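Local atomic coordinates of sulfoquinovosidase (PDB entry 5OHT), a protein that hydrolyses sulfoquinovosyl diacylglycerides and sulfoquinovosyl glycerol, releasing sulfoquinovose for breakdown through sulfoglycolysis. Residues Q473-S478 with Y508-E513; T150-V155 with W179-Q184; D625-L630 with E648-A653; G400-D405 with G448-F453. All coordinates share one frame; numbering follows the deposited sequence.

Interaction 1: residues Q473-S478 with Y508-E513. With 9VH ([(3~{S},4~{R},5~{R})-4,5-bis(oxidanyl)piperidin-3-yl]methanesulfonic acid), chain D.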
# COMPACT_ATOMS: atom_id res chain seq x y z
N GLN A 473 -9.21 -7.42 -3.50
CA GLN A 473 -9.05 -8.88 -3.45
C GLN A 473 -10.26 -9.50 -4.13
O GLN A 473 -11.37 -8.91 -4.15
CB GLN A 473 -9.02 -9.45 -2.01
CG GLN A 473 -7.71 -9.25 -1.23
CD GLN A 473 -7.47 -7.78 -0.90
OE1 GLN A 473 -8.22 -7.17 -0.10
NE2 GLN A 473 -6.46 -7.17 -1.56
N ASN A 474 -10.04 -10.66 -4.73
CA ASN A 474 -11.18 -11.53 -5.16
C ASN A 474 -11.98 -11.98 -3.95
O ASN A 474 -11.44 -12.04 -2.81
CB ASN A 474 -10.70 -12.82 -5.88
CG ASN A 474 -10.01 -12.57 -7.18
OD1 ASN A 474 -10.14 -11.48 -7.76
ND2 ASN A 474 -9.29 -13.58 -7.66
N VAL A 475 -13.28 -12.29 -4.18
CA VAL A 475 -14.11 -12.89 -3.16
C VAL A 475 -13.85 -14.35 -3.06
O VAL A 475 -14.80 -15.17 -3.15
CB VAL A 475 -15.64 -12.55 -3.35
CG1 VAL A 475 -15.86 -11.08 -3.10
CG2 VAL A 475 -16.22 -12.95 -4.75
N ASP A 476 -12.59 -14.71 -2.83
CA ASP A 476 -12.12 -16.08 -2.83
C ASP A 476 -11.11 -16.41 -1.74
O ASP A 476 -10.73 -15.51 -0.98
CB ASP A 476 -11.65 -16.56 -4.26
CG ASP A 476 -10.25 -16.06 -4.74
OD1 ASP A 476 -9.38 -15.61 -3.95
OD2 ASP A 476 -10.02 -16.23 -6.00
N TRP A 477 -10.66 -17.67 -1.71
CA TRP A 477 -9.66 -18.16 -0.77
C TRP A 477 -8.24 -18.32 -1.37
O TRP A 477 -7.40 -19.05 -0.77
CB TRP A 477 -10.10 -19.50 -0.13
CG TRP A 477 -11.47 -19.53 0.42
CD1 TRP A 477 -12.66 -19.76 -0.29
CD2 TRP A 477 -11.87 -19.26 1.78
NE1 TRP A 477 -13.74 -19.69 0.59
CE2 TRP A 477 -13.28 -19.41 1.85
CE3 TRP A 477 -11.16 -18.97 2.97
CZ2 TRP A 477 -14.00 -19.23 3.05
CZ3 TRP A 477 -11.87 -18.81 4.15
CH2 TRP A 477 -13.29 -18.91 4.17
N SER A 478 -7.91 -17.64 -2.47
CA SER A 478 -6.63 -17.90 -3.12
C SER A 478 -5.49 -17.26 -2.28
O SER A 478 -5.73 -16.29 -1.55
CB SER A 478 -6.57 -17.39 -4.55
OG SER A 478 -6.76 -15.97 -4.59
N TYR A 508 -13.71 -7.87 -2.58
CA TYR A 508 -14.38 -7.02 -3.56
C TYR A 508 -14.77 -7.65 -4.90
O TYR A 508 -15.97 -7.64 -5.29
CB TYR A 508 -13.52 -5.80 -3.85
CG TYR A 508 -14.15 -4.86 -4.88
CD1 TYR A 508 -15.25 -4.08 -4.54
CD2 TYR A 508 -13.66 -4.82 -6.21
CE1 TYR A 508 -15.85 -3.29 -5.49
CE2 TYR A 508 -14.27 -3.97 -7.16
CZ TYR A 508 -15.37 -3.25 -6.79
OH TYR A 508 -15.95 -2.41 -7.72
N THR A 509 -13.78 -8.19 -5.61
CA THR A 509 -13.93 -8.54 -7.04
C THR A 509 -14.81 -9.79 -7.26
O THR A 509 -14.46 -10.88 -6.82
CB THR A 509 -12.57 -8.74 -7.71
OG1 THR A 509 -11.68 -7.60 -7.45
CG2 THR A 509 -12.82 -8.91 -9.26
N THR A 510 -15.92 -9.58 -7.96
CA THR A 510 -16.99 -10.57 -8.08
C THR A 510 -17.20 -10.76 -9.64
O THR A 510 -17.78 -9.87 -10.32
CB THR A 510 -18.26 -9.99 -7.44
OG1 THR A 510 -18.01 -9.51 -6.10
CG2 THR A 510 -19.37 -11.03 -7.36
N LEU A 511 -16.66 -11.84 -10.15
CA LEU A 511 -16.53 -12.14 -11.59
C LEU A 511 -16.46 -13.62 -11.82
O LEU A 511 -16.02 -14.40 -10.95
CB LEU A 511 -15.22 -11.53 -12.16
CG LEU A 511 -15.12 -10.06 -12.33
CD1 LEU A 511 -13.67 -9.74 -12.77
CD2 LEU A 511 -16.19 -9.51 -13.29
N PHE A 512 -16.83 -14.04 -13.05
CA PHE A 512 -16.74 -15.46 -13.46
C PHE A 512 -17.61 -16.31 -12.50
O PHE A 512 -18.74 -15.90 -12.26
CB PHE A 512 -15.29 -15.90 -13.61
CG PHE A 512 -14.42 -14.89 -14.34
CD1 PHE A 512 -14.82 -14.37 -15.57
CD2 PHE A 512 -13.23 -14.42 -13.79
CE1 PHE A 512 -14.06 -13.44 -16.25
CE2 PHE A 512 -12.47 -13.45 -14.46
CZ PHE A 512 -12.90 -12.98 -15.69
N GLU A 513 -17.14 -17.42 -11.97
CA GLU A 513 -17.88 -18.15 -10.95
C GLU A 513 -17.60 -17.66 -9.51
O GLU A 513 -18.06 -18.32 -8.57
CB GLU A 513 -17.60 -19.68 -11.01
CG GLU A 513 -17.88 -20.34 -12.37
CD GLU A 513 -19.15 -19.83 -13.07
OE1 GLU A 513 -20.28 -20.13 -12.58
OE2 GLU A 513 -19.03 -19.13 -14.11
O1 9VH D . -16.61 1.06 -9.44
S1 9VH D . -15.98 2.28 -9.05
O2 9VH D . -16.66 3.52 -9.16
O3 9VH D . -14.73 2.47 -9.84
C1 9VH D . -15.47 2.18 -7.35
C2 9VH D . -14.70 0.92 -6.92
C3 9VH D . -13.35 0.78 -7.61
N1 9VH D . -12.13 0.98 -6.80
C4 9VH D . -12.09 0.14 -5.60
C5 9VH D . -13.46 -0.28 -5.06
O4 9VH D . -13.42 -0.45 -3.66
C6 9VH D . -14.55 0.74 -5.40
O5 9VH D . -15.79 0.25 -4.86
O HOH W 1 -9.26 -8.84 -7.69
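Gln-473 O takes two backbone donors at once. Tyr-508 N lies 3.0 Å from Gln-473 O and Thr-509 N lies 2.9 Å from it. The Thr-509 bond is the straighter, 171° at the hydrogen. Two residues on, Val-475 N gives its hydrogen to Thr-509 O at 3.2 Å, which leaves a single beta bridge between Asn-474 and Thr-509. The two loops follow strands 468-469 and 501-505 of the TIM-barrel domain.

Side chains add a second layer. CG2 of Val-475 rests 3.4 Å from Thr-509 O. A water joins the polar tips beside the bridge: it donates to Asn-474 OD1 at 2.8 Å and is hydrogen-bonded to Thr-509 OG1. The other end of that amide, ND2, reaches Asp-476 OD2 from above the carboxylate plane. Asp-476 OD1 in turn accepts from Ser-478 N in an Asx turn, and from Ser-478 OG on the same face. Thr-510 OG1 turns back to Tyr-508 O and also meets Asn-545.

The Tyr-508 ring leaves the bridge, its CG anti to the backbone N (chi1 179°), and lays one face against C5 of the bound piperidine sulfonate, offset toward the rim. His-537 and Asp-472, the inferred proton donor, lie beside it. Three backbone bonds thus pair polar atoms of the two buried loops, while the aromatic ring meets the ligand by packing.

Interaction 2: residues T150-V155 with W179-Q184. With CA (calcium ion), chain C.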
# COMPACT_ATOMS: atom_id res chain seq x y z
N THR A 150 3.38 1.43 -10.91
CA THR A 150 2.02 1.38 -10.34
C THR A 150 1.02 1.03 -11.45
O THR A 150 1.08 1.56 -12.57
CB THR A 150 1.60 2.67 -9.58
OG1 THR A 150 0.31 2.50 -8.96
CG2 THR A 150 1.55 3.90 -10.47
N SER A 151 0.12 0.12 -11.15
CA SER A 151 -0.95 -0.25 -12.11
C SER A 151 -2.14 -0.87 -11.39
O SER A 151 -2.13 -1.04 -10.16
CB SER A 151 -0.42 -1.27 -13.17
OG SER A 151 -0.16 -2.57 -12.60
N GLU A 152 -3.16 -1.28 -12.16
CA GLU A 152 -4.11 -2.24 -11.65
C GLU A 152 -3.32 -3.44 -11.08
O GLU A 152 -2.26 -3.84 -11.62
CB GLU A 152 -5.08 -2.69 -12.75
CG GLU A 152 -6.25 -1.74 -12.86
CD GLU A 152 -7.25 -1.82 -11.68
OE1 GLU A 152 -7.17 -2.73 -10.81
OE2 GLU A 152 -8.13 -0.91 -11.63
N GLN A 153 -3.88 -4.04 -10.05
CA GLN A 153 -3.12 -5.05 -9.20
C GLN A 153 -3.25 -6.49 -9.66
O GLN A 153 -2.50 -7.38 -9.23
CB GLN A 153 -3.56 -4.83 -7.72
CG GLN A 153 -2.91 -5.69 -6.63
CD GLN A 153 -3.81 -6.78 -6.08
OE1 GLN A 153 -4.87 -7.10 -6.67
NE2 GLN A 153 -3.40 -7.37 -4.96
N GLY A 154 -4.20 -6.72 -10.56
CA GLY A 154 -4.47 -8.00 -11.15
C GLY A 154 -5.71 -8.71 -10.54
O GLY A 154 -6.03 -8.55 -9.33
N VAL A 155 -6.36 -9.55 -11.35
CA VAL A 155 -7.46 -10.41 -10.89
C VAL A 155 -6.97 -11.85 -10.98
O VAL A 155 -6.81 -12.42 -12.10
CB VAL A 155 -8.71 -10.24 -11.76
CG1 VAL A 155 -9.81 -11.23 -11.38
CG2 VAL A 155 -9.15 -8.81 -11.73
N TRP A 179 2.59 -7.34 -9.58
CA TRP A 179 1.66 -6.23 -9.87
C TRP A 179 1.13 -5.65 -8.51
O TRP A 179 0.88 -6.41 -7.56
CB TRP A 179 0.50 -6.70 -10.74
CG TRP A 179 0.82 -7.00 -12.20
CD1 TRP A 179 1.98 -7.49 -12.72
CD2 TRP A 179 -0.08 -6.82 -13.33
NE1 TRP A 179 1.86 -7.63 -14.11
CE2 TRP A 179 0.60 -7.24 -14.49
CE3 TRP A 179 -1.40 -6.36 -13.46
CZ2 TRP A 179 -0.00 -7.21 -15.77
CZ3 TRP A 179 -2.02 -6.36 -14.73
CH2 TRP A 179 -1.30 -6.76 -15.86
N THR A 180 1.02 -4.35 -8.45
CA THR A 180 0.55 -3.59 -7.24
C THR A 180 0.16 -2.14 -7.53
O THR A 180 0.73 -1.46 -8.41
CB THR A 180 1.61 -3.66 -6.08
OG1 THR A 180 1.19 -2.92 -4.95
CG2 THR A 180 3.00 -3.19 -6.56
N PHE A 181 -0.79 -1.66 -6.73
CA PHE A 181 -1.18 -0.27 -6.68
C PHE A 181 -0.07 0.63 -6.05
O PHE A 181 -0.10 1.86 -6.27
CB PHE A 181 -2.49 -0.04 -5.89
CG PHE A 181 -3.59 -1.06 -6.10
CD1 PHE A 181 -4.42 -1.01 -7.21
CD2 PHE A 181 -3.85 -2.02 -5.13
CE1 PHE A 181 -5.48 -1.91 -7.35
CE2 PHE A 181 -4.87 -2.95 -5.28
CZ PHE A 181 -5.71 -2.86 -6.39
N PHE A 182 0.87 0.06 -5.29
CA PHE A 182 1.84 0.86 -4.48
C PHE A 182 3.24 0.18 -4.48
O PHE A 182 3.66 -0.38 -3.45
CB PHE A 182 1.29 0.97 -3.05
CG PHE A 182 2.01 1.94 -2.07
CD1 PHE A 182 3.24 2.52 -2.33
CD2 PHE A 182 1.37 2.28 -0.89
CE1 PHE A 182 3.81 3.39 -1.42
CE2 PHE A 182 1.94 3.15 0.02
CZ PHE A 182 3.18 3.72 -0.23
N PRO A 183 3.91 0.13 -5.64
CA PRO A 183 5.32 -0.26 -5.63
C PRO A 183 6.14 0.98 -5.14
O PRO A 183 5.67 2.12 -5.29
CB PRO A 183 5.61 -0.54 -7.10
CG PRO A 183 4.72 0.47 -7.87
CD PRO A 183 3.54 0.76 -6.93
N GLN A 184 7.30 0.75 -4.50
CA GLN A 184 8.17 1.86 -4.05
C GLN A 184 9.66 1.42 -4.12
O GLN A 184 9.94 0.31 -3.67
CB GLN A 184 7.82 2.38 -2.64
CG GLN A 184 8.52 3.71 -2.28
CD GLN A 184 8.13 4.34 -0.96
OE1 GLN A 184 6.94 4.57 -0.73
NE2 GLN A 184 9.13 4.60 -0.05
CA CA C . -6.92 -8.17 -7.18
O HOH W 2 2.03 -3.08 -10.96
O HOH W 3 -7.47 -6.28 -8.51
O HOH W 1 -9.26 -8.84 -7.69
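Ser-151 N donates to Thr-180 O at 3.2 Å and 167°, where two irregular backbone runs pass close to each other. Thr-150 OG1 adds a bond to Phe-181 O at 2.8 Å. It comes from above the carbonyl plane, and its position anti to the backbone N (chi1 -175°) carries it to that carbonyl. On the same threonine, CB packs against CD of Pro-183.

The centre is Gln-153 on Phe-181. CB of Gln-153 sits over one ring face, 3.4 Å from the ring centroid, in a CH-pi contact. CG continues past CE2. Glu-152 OE1 meets the edge of this ring near its plane, while Glu-152 OE2 bonds to Tyr-409. Replacing Phe-181 by an alanine would probably open a gap under Gln-153 CB and leave this side chain freer to turn. Further along, Trp-179 CE3 comes within 3.2 Å of Glu-152 O. A water links Ser-151 OG to Thr-180 N, and Ser-151 OG also donates to Glu-152 O at 2.6 Å.

Gly-154 has backbone angles at which a side chain would jam against the preceding carbonyl. Gly-154 O binds the calcium ion at 2.4 Å. Asp-472 O, the carboxylate of Asp-481 and two waters are also bound to it. The calcium therefore ties this loop of the N-terminal galactose mutarotase-like domain to the catalytic barrel, next to the inferred proton donor.

Interaction 3: residues D625-L630 with E648-A653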
# COMPACT_ATOMS: atom_id res chain seq x y z
N ASP A 625 -9.49 -26.46 12.40
CA ASP A 625 -8.28 -26.13 13.17
C ASP A 625 -7.25 -25.31 12.30
O ASP A 625 -7.54 -25.01 11.12
CB ASP A 625 -7.69 -27.42 13.80
CG ASP A 625 -7.23 -28.46 12.77
OD1 ASP A 625 -7.35 -28.26 11.53
OD2 ASP A 625 -6.74 -29.51 13.25
N TRP A 626 -6.10 -24.92 12.88
CA TRP A 626 -5.11 -24.12 12.18
C TRP A 626 -3.74 -24.34 12.81
O TRP A 626 -3.65 -24.33 14.05
CB TRP A 626 -5.51 -22.63 12.29
CG TRP A 626 -4.78 -21.73 11.29
CD1 TRP A 626 -3.86 -20.79 11.56
CD2 TRP A 626 -4.93 -21.76 9.87
NE1 TRP A 626 -3.39 -20.22 10.39
CE2 TRP A 626 -4.06 -20.79 9.34
CE3 TRP A 626 -5.73 -22.50 8.98
CZ2 TRP A 626 -3.93 -20.55 7.96
CZ3 TRP A 626 -5.61 -22.23 7.59
CH2 TRP A 626 -4.70 -21.27 7.12
N THR A 627 -2.69 -24.51 11.98
CA THR A 627 -1.33 -24.68 12.45
C THR A 627 -0.51 -23.39 12.22
O THR A 627 -0.67 -22.73 11.19
CB THR A 627 -0.67 -25.86 11.66
OG1 THR A 627 -1.41 -27.07 11.94
CG2 THR A 627 0.82 -26.04 12.06
N LEU A 628 0.33 -23.01 13.18
CA LEU A 628 1.10 -21.74 13.13
C LEU A 628 2.38 -21.89 13.93
O LEU A 628 2.63 -22.96 14.52
CB LEU A 628 0.25 -20.57 13.64
CG LEU A 628 -0.28 -20.78 15.09
CD1 LEU A 628 0.27 -19.68 15.92
CD2 LEU A 628 -1.76 -20.99 15.23
N TYR A 629 3.19 -20.84 13.93
CA TYR A 629 4.46 -20.82 14.66
C TYR A 629 4.46 -19.79 15.77
O TYR A 629 4.09 -18.62 15.55
CB TYR A 629 5.62 -20.57 13.71
CG TYR A 629 6.94 -20.52 14.41
CD1 TYR A 629 7.61 -21.71 14.80
CD2 TYR A 629 7.55 -19.31 14.67
CE1 TYR A 629 8.86 -21.66 15.46
CE2 TYR A 629 8.78 -19.23 15.33
CZ TYR A 629 9.42 -20.44 15.74
OH TYR A 629 10.60 -20.32 16.37
N LEU A 630 4.85 -20.21 16.99
CA LEU A 630 5.07 -19.29 18.12
C LEU A 630 6.55 -19.13 18.36
O LEU A 630 7.24 -20.11 18.51
CB LEU A 630 4.35 -19.76 19.38
CG LEU A 630 2.84 -19.91 19.32
CD1 LEU A 630 2.26 -20.55 20.57
CD2 LEU A 630 2.17 -18.56 19.15
N GLU A 648 6.10 -24.92 16.77
CA GLU A 648 4.98 -25.16 15.89
C GLU A 648 3.81 -25.63 16.73
O GLU A 648 3.97 -26.53 17.57
CB GLU A 648 5.36 -26.23 14.88
CG GLU A 648 4.36 -26.35 13.78
CD GLU A 648 4.92 -25.92 12.46
OE1 GLU A 648 5.43 -24.76 12.32
OE2 GLU A 648 4.77 -26.81 11.58
N VAL A 649 2.61 -25.07 16.52
CA VAL A 649 1.45 -25.49 17.28
C VAL A 649 0.21 -25.59 16.39
O VAL A 649 0.14 -24.90 15.33
CB VAL A 649 1.20 -24.59 18.51
CG1 VAL A 649 2.43 -24.45 19.42
CG2 VAL A 649 0.71 -23.19 18.13
N THR A 650 -0.76 -26.41 16.83
CA THR A 650 -2.06 -26.50 16.18
C THR A 650 -3.16 -26.19 17.22
O THR A 650 -3.10 -26.72 18.36
CB THR A 650 -2.28 -27.86 15.50
OG1 THR A 650 -1.30 -28.05 14.47
CG2 THR A 650 -3.65 -27.95 14.82
N VAL A 651 -4.14 -25.32 16.88
CA VAL A 651 -5.25 -25.01 17.76
C VAL A 651 -6.60 -25.19 17.03
O VAL A 651 -6.69 -25.07 15.79
CB VAL A 651 -5.19 -23.59 18.37
CG1 VAL A 651 -4.09 -23.47 19.42
CG2 VAL A 651 -5.10 -22.49 17.29
N ASN A 652 -7.62 -25.53 17.80
CA ASN A 652 -9.01 -25.50 17.31
C ASN A 652 -9.36 -24.06 16.86
O ASN A 652 -9.01 -23.11 17.55
CB ASN A 652 -9.97 -25.87 18.45
CG ASN A 652 -9.84 -27.33 18.86
OD1 ASN A 652 -9.57 -28.22 18.02
ND2 ASN A 652 -10.07 -27.61 20.15
N ALA A 653 -10.09 -23.92 15.77
CA ALA A 653 -10.32 -22.59 15.19
C ALA A 653 -11.66 -22.52 14.48
O ALA A 653 -11.69 -22.31 13.26
CB ALA A 653 -9.15 -22.20 14.25
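Leu-628 and Val-649 form the tight side of this strand pair. Leu-628 CG lies 4.0 Å from Val-649 CG2. The same methyl also meets Leu-630 CD1 at 3.9 Å, the two side chains crossing at about a right angle. Leu-628 CD2 reaches Val-651 CG2, and Trp-626 CB touches Ala-653 CB. This face turns inward, onto Phe-644, Phe-661 and Leu-614 of the neighbouring strands.

The motif is a two-stranded antiparallel sheet in the C-terminal domain of the family 31 glycoside hydrolases. Trp-626 with Val-651 and Leu-628 with Val-649 are its hydrogen-bonded pairs. Each has two backbone bonds, such as Val-649 N to Leu-628 O at 2.9 Å and 171°.

The other face is looser and more polar. Thr-627 and Thr-650 are exposed, and their hydroxyls share a hydrogen bond, OG1 to OG1 at 2.7 Å. In both residues OG1 is anti to the carbonyl carbon (chi1 -62°), which brings the hydroxyls together across the non-hydrogen-bonded pair. CG of Glu-648 lies 3.9 Å from Thr-627 CG2, so its aliphatic part leans on that methyl. At the far end Asp-625 OD2 meets a methyl across the pair, Thr-650 CG2, while Asp-625 OD1 pairs with Arg-623.

Interaction 4: residues G400-D405 with G448-F453. With 9VH ([(3~{S},4~{R},5~{R})-4,5-bis(oxidanyl)piperidin-3-yl]methanesulfonic acid), chain D.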
# COMPACT_ATOMS: atom_id res chain seq x y z
N GLY A 400 -17.32 12.57 7.66
CA GLY A 400 -16.20 12.26 8.57
C GLY A 400 -14.97 11.56 7.93
O GLY A 400 -13.98 11.29 8.62
N GLY A 401 -15.04 11.29 6.63
CA GLY A 401 -14.00 10.61 5.88
C GLY A 401 -14.51 10.12 4.52
O GLY A 401 -15.66 10.39 4.13
N TRP A 402 -13.65 9.43 3.79
CA TRP A 402 -13.95 8.95 2.47
C TRP A 402 -12.84 7.99 1.95
O TRP A 402 -11.67 8.05 2.41
CB TRP A 402 -14.15 10.12 1.47
CG TRP A 402 -13.04 11.11 1.41
CD1 TRP A 402 -11.86 10.98 0.67
CD2 TRP A 402 -12.94 12.36 2.10
NE1 TRP A 402 -11.06 12.08 0.89
CE2 TRP A 402 -11.67 12.91 1.80
CE3 TRP A 402 -13.79 13.05 3.00
CZ2 TRP A 402 -11.24 14.13 2.32
CZ3 TRP A 402 -13.36 14.25 3.53
CH2 TRP A 402 -12.09 14.80 3.19
N MET A 403 -13.23 7.10 1.03
CA MET A 403 -12.29 6.40 0.16
C MET A 403 -11.71 7.38 -0.84
O MET A 403 -12.48 8.05 -1.55
CB MET A 403 -13.04 5.27 -0.58
CG MET A 403 -12.14 4.38 -1.48
SD MET A 403 -12.97 3.00 -2.29
CE MET A 403 -12.89 1.74 -1.04
N ALA A 404 -10.36 7.52 -0.84
CA ALA A 404 -9.66 8.29 -1.83
C ALA A 404 -8.91 7.32 -2.78
O ALA A 404 -7.80 6.83 -2.50
CB ALA A 404 -8.72 9.27 -1.14
N ASP A 405 -9.59 7.00 -3.88
CA ASP A 405 -9.28 5.85 -4.72
C ASP A 405 -8.38 6.14 -5.90
O ASP A 405 -8.13 7.29 -6.22
CB ASP A 405 -10.64 5.30 -5.18
CG ASP A 405 -10.62 3.88 -5.69
OD1 ASP A 405 -9.66 3.14 -5.55
OD2 ASP A 405 -11.65 3.50 -6.26
N GLY A 448 -6.73 14.35 12.29
CA GLY A 448 -7.11 13.73 13.56
C GLY A 448 -8.59 13.71 13.86
O GLY A 448 -9.02 13.13 14.84
N GLU A 449 -9.40 14.26 12.96
CA GLU A 449 -10.84 14.22 13.10
C GLU A 449 -11.55 13.56 11.92
O GLU A 449 -12.51 12.82 12.12
CB GLU A 449 -11.42 15.64 13.31
CG GLU A 449 -11.13 16.23 14.68
CD GLU A 449 -11.36 17.75 14.77
OE1 GLU A 449 -10.61 18.42 15.52
OE2 GLU A 449 -12.26 18.28 14.06
N ILE A 450 -11.09 13.89 10.70
CA ILE A 450 -11.53 13.24 9.47
C ILE A 450 -10.51 12.16 9.05
O ILE A 450 -9.29 12.34 9.20
CB ILE A 450 -11.69 14.33 8.37
CG1 ILE A 450 -12.88 15.24 8.77
CG2 ILE A 450 -11.88 13.69 6.96
CD1 ILE A 450 -13.29 16.27 7.70
N LEU A 451 -11.00 11.05 8.51
CA LEU A 451 -10.11 9.95 8.05
C LEU A 451 -10.35 9.55 6.59
O LEU A 451 -11.46 9.06 6.25
CB LEU A 451 -10.24 8.70 8.95
CG LEU A 451 -9.21 7.63 8.47
CD1 LEU A 451 -7.78 7.94 8.92
CD2 LEU A 451 -9.57 6.22 8.67
N PHE A 452 -9.34 9.73 5.73
CA PHE A 452 -9.41 9.20 4.34
C PHE A 452 -8.53 7.98 4.23
O PHE A 452 -7.57 7.82 5.01
CB PHE A 452 -9.13 10.24 3.23
CG PHE A 452 -7.76 10.89 3.27
CD1 PHE A 452 -7.55 12.01 4.01
CD2 PHE A 452 -6.68 10.33 2.58
CE1 PHE A 452 -6.31 12.62 4.06
CE2 PHE A 452 -5.41 10.94 2.65
CZ PHE A 452 -5.23 12.10 3.38
N PHE A 453 -8.90 7.09 3.28
CA PHE A 453 -8.14 5.87 3.07
C PHE A 453 -7.88 5.63 1.59
O PHE A 453 -8.76 5.87 0.75
CB PHE A 453 -8.79 4.66 3.80
CG PHE A 453 -10.28 4.46 3.52
CD1 PHE A 453 -11.22 5.19 4.20
CD2 PHE A 453 -10.71 3.53 2.60
CE1 PHE A 453 -12.59 5.02 3.98
CE2 PHE A 453 -12.08 3.36 2.37
CZ PHE A 453 -13.00 4.12 3.05
O1 9VH D . -16.61 1.06 -9.44
S1 9VH D . -15.98 2.28 -9.05
O2 9VH D . -16.66 3.52 -9.16
O3 9VH D . -14.73 2.47 -9.84
C1 9VH D . -15.47 2.18 -7.35
C2 9VH D . -14.70 0.92 -6.92
C3 9VH D . -13.35 0.78 -7.61
N1 9VH D . -12.13 0.98 -6.80
C4 9VH D . -12.09 0.14 -5.60
C5 9VH D . -13.46 -0.28 -5.06
O4 9VH D . -13.42 -0.45 -3.66
C6 9VH D . -14.55 0.74 -5.40
O5 9VH D . -15.79 0.25 -4.86
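Met-403 starts on the ring of Phe-453: its CB lies 3.6 Å from CE2. CG, placed anti to the backbone N (chi1 -176°), passes Phe-453 CE2 at 4.0 Å. SD then comes 3.7 Å from O4 of the bound piperidine sulfonate. The chain bends there, and CE ends 3.5 Å from ligand O4, still near Phe-453 CE2. CA of Met-403 sits over one face of the Phe-453 ring in a CH-pi contact. A serine in place of Phe-453 would probably open a gap beside Met-403 and let its thioether shift beside the ligand.

Strands 401-404 and 451-454 are parallel neighbours in the TIM barrel of the family 31 enzymes. Phe-453 N donates to Trp-402 O in the carbonyl plane, and Ala-404 N donates to Phe-453 O at 2.8 Å. Gly-401 suits the close pairing, since a CB there would clash with Leu-451 O.

The indole of Trp-402 lies on the other face of the sheet. Phe-452 CB stands over its five-membered ring, 3.5 Å from NE1, and this nitrogen bonds to Asn-437 of helix 422-443. CZ3 of Trp-402 meets Ile-450 CG2 at 3.8 Å. Past the end of strand 401-404, OD2 of the nucleophile Asp-405 accepts a hydrogen bond from ligand N1 at 2.6 Å, and Tyr-333 OH is bonded to the same oxygen.

Interactions 1, 2 and 4 are buried, whereas interaction 3 is partly exposed and far from the annotated sites. Interactions 1 and 4 both belong to the TIM-barrel domain and meet the same ligand from different elements: loops held by backbone bonds in one, parallel strands with aromatic packing in the other. Interaction 2 lies in the mutarotase-like domain. It touches interaction 1 where Val-155 CG1 packs on Asn-474 OD1, and the two share a calcium-bound water. Of the four, only interaction 2 has residues of its segments bound directly to the calcium. Interaction 3, in the C-terminal domain, pairs antiparallel strands with one apolar and one polar face; its centre is about 36 Å from that of interaction 4.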